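Local coordinates for URE2 protein (Saccharomyces cerevisiae, PDB 1G6Y) that represses nitrogen catabolism genes by holding GATA transcriptional activators in the cytoplasm, and has glutathione peroxidase activity in its transferase-like domain, at residues E180-N185 against S197-F202. Sequence-based numbering, arbitrary orientation.
Sequences ELDTEN and SQSRFF
A salt-bridge network of Asp-182, Glu-184 and Arg-200, beside an apolar contact of Leu-181 with Phe-201, ties together two loops of the all-helical C-terminal domain of the glutathione transferase fold. Arginine suits its place because one nitrogen can serve two carboxylates: Arg-200 NH1 lies 2.6 Å from Glu-184 OE2, which comes in at the guanidinium edge, with Asp-182 OD1 3.1 Å away, though its place is less certain. Asp-182, short and buried, turns its CG away from its own backbone N (chi1 -164°), bringing its carboxylate between the loops. As modelled, OD1 also accepts from Asn-185 ND2, while OD2 takes a weak bond from Ser-199 OG and another from Tyr-189 OH; crowding leaves both oxygens less sure. Serine fits here because the same OG closes an ST turn, accepting from Phe-201 N at 3.3 Å. The flat Phe-201 ring offers a broad apolar surface: Leu-181 CB sits over its face, 3.8 Å from the centroid in a CH-pi contact, and the branched leucine lays CD1 beside CD2 of the ring. Segment 180-185 lies between helices 149-180 and 186-191, and segment 197-202 in the loop before helix 215-224, away from the glutathione-binding residues.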
# COMPACT_ATOMS: atom_id res chain seq x y z
N GLU B 180 -23.82 19.89 -11.90
CA GLU B 180 -24.93 19.47 -11.05
C GLU B 180 -25.51 20.68 -10.36
O GLU B 180 -26.67 21.02 -10.56
CB GLU B 180 -24.45 18.46 -10.01
CG GLU B 180 -25.54 17.51 -9.55
CD GLU B 180 -25.04 16.46 -8.59
OE1 GLU B 180 -24.80 16.81 -7.41
OE2 GLU B 180 -24.87 15.29 -9.03
N LEU B 181 -24.71 21.34 -9.54
CA LEU B 181 -25.15 22.56 -8.88
C LEU B 181 -25.05 23.58 -10.00
O LEU B 181 -24.81 23.21 -11.15
CB LEU B 181 -24.20 22.92 -7.74
CG LEU B 181 -23.78 21.82 -6.75
CD1 LEU B 181 -22.84 22.40 -5.71
CD2 LEU B 181 -25.00 21.22 -6.07
N ASP B 182 -25.22 24.86 -9.70
CA ASP B 182 -25.11 25.89 -10.75
C ASP B 182 -25.83 25.48 -12.03
O ASP B 182 -25.30 25.63 -13.14
CB ASP B 182 -23.63 26.14 -11.06
CG ASP B 182 -23.41 27.43 -11.81
OD1 ASP B 182 -23.97 28.46 -11.40
OD2 ASP B 182 -22.66 27.43 -12.81
N THR B 183 -27.05 24.96 -11.88
CA THR B 183 -27.87 24.53 -13.01
C THR B 183 -28.30 25.70 -13.90
O THR B 183 -28.70 25.50 -15.05
CB THR B 183 -29.14 23.78 -12.51
OG1 THR B 183 -30.12 23.75 -13.56
CG2 THR B 183 -29.73 24.47 -11.27
N GLU B 184 -28.20 26.91 -13.37
CA GLU B 184 -28.57 28.11 -14.10
C GLU B 184 -27.52 28.47 -15.16
O GLU B 184 -27.55 29.57 -15.72
CB GLU B 184 -28.73 29.30 -13.14
CG GLU B 184 -29.51 29.02 -11.85
CD GLU B 184 -28.65 28.40 -10.75
OE1 GLU B 184 -29.19 28.12 -9.66
OE2 GLU B 184 -27.44 28.21 -10.98
N ASN B 185 -26.59 27.56 -15.43
CA ASN B 185 -25.53 27.80 -16.42
C ASN B 185 -25.03 26.53 -17.12
O ASN B 185 -24.10 26.59 -17.93
CB ASN B 185 -24.34 28.51 -15.77
CG ASN B 185 -24.65 29.94 -15.37
OD1 ASN B 185 -25.02 30.75 -16.21
ND2 ASN B 185 -24.49 30.24 -14.09
N SER B 197 -15.25 27.81 -16.03
CA SER B 197 -14.21 28.13 -15.06
C SER B 197 -14.68 29.34 -14.28
O SER B 197 -14.05 29.77 -13.32
CB SER B 197 -12.89 28.44 -15.78
OG SER B 197 -12.99 29.63 -16.55
N GLN B 198 -15.80 29.91 -14.69
CA GLN B 198 -16.32 31.07 -14.00
C GLN B 198 -17.60 30.75 -13.25
O GLN B 198 -18.39 31.64 -12.95
CB GLN B 198 -16.54 32.24 -14.98
CG GLN B 198 -17.74 32.14 -15.89
CD GLN B 198 -17.67 33.16 -17.01
OE1 GLN B 198 -18.68 33.75 -17.38
NE2 GLN B 198 -16.48 33.34 -17.57
N SER B 199 -17.79 29.47 -12.94
CA SER B 199 -18.95 29.04 -12.18
C SER B 199 -18.76 29.46 -10.73
O SER B 199 -17.63 29.56 -10.25
CB SER B 199 -19.10 27.52 -12.24
OG SER B 199 -20.11 27.07 -11.34
N ARG B 200 -19.86 29.70 -10.02
CA ARG B 200 -19.79 30.09 -8.62
C ARG B 200 -19.14 28.97 -7.78
O ARG B 200 -18.53 29.24 -6.74
CB ARG B 200 -21.20 30.35 -8.10
CG ARG B 200 -22.11 31.06 -9.08
CD ARG B 200 -23.42 30.29 -9.30
NE ARG B 200 -24.11 29.98 -8.04
CZ ARG B 200 -25.29 29.38 -7.96
NH1 ARG B 200 -25.93 29.01 -9.07
NH2 ARG B 200 -25.84 29.13 -6.78
N PHE B 201 -19.29 27.73 -8.23
CA PHE B 201 -18.76 26.57 -7.52
C PHE B 201 -17.47 26.04 -8.14
O PHE B 201 -17.23 24.83 -8.16
CB PHE B 201 -19.79 25.43 -7.51
CG PHE B 201 -21.19 25.87 -7.22
CD1 PHE B 201 -21.95 26.52 -8.18
CD2 PHE B 201 -21.76 25.61 -5.98
CE1 PHE B 201 -23.26 26.91 -7.92
CE2 PHE B 201 -23.08 26.00 -5.70
CZ PHE B 201 -23.82 26.65 -6.68
N PHE B 202 -16.63 26.94 -8.63
CA PHE B 202 -15.41 26.48 -9.25
C PHE B 202 -14.29 26.24 -8.26
O PHE B 202 -13.38 25.43 -8.52
CB PHE B 202 -14.95 27.46 -10.32
CG PHE B 202 -14.07 26.83 -11.35
CD1 PHE B 202 -14.60 25.90 -12.24
CD2 PHE B 202 -12.71 27.11 -11.39
CE1 PHE B 202 -13.79 25.24 -13.15
CE2 PHE B 202 -11.88 26.45 -12.30
CZ PHE B 202 -12.42 25.52 -13.18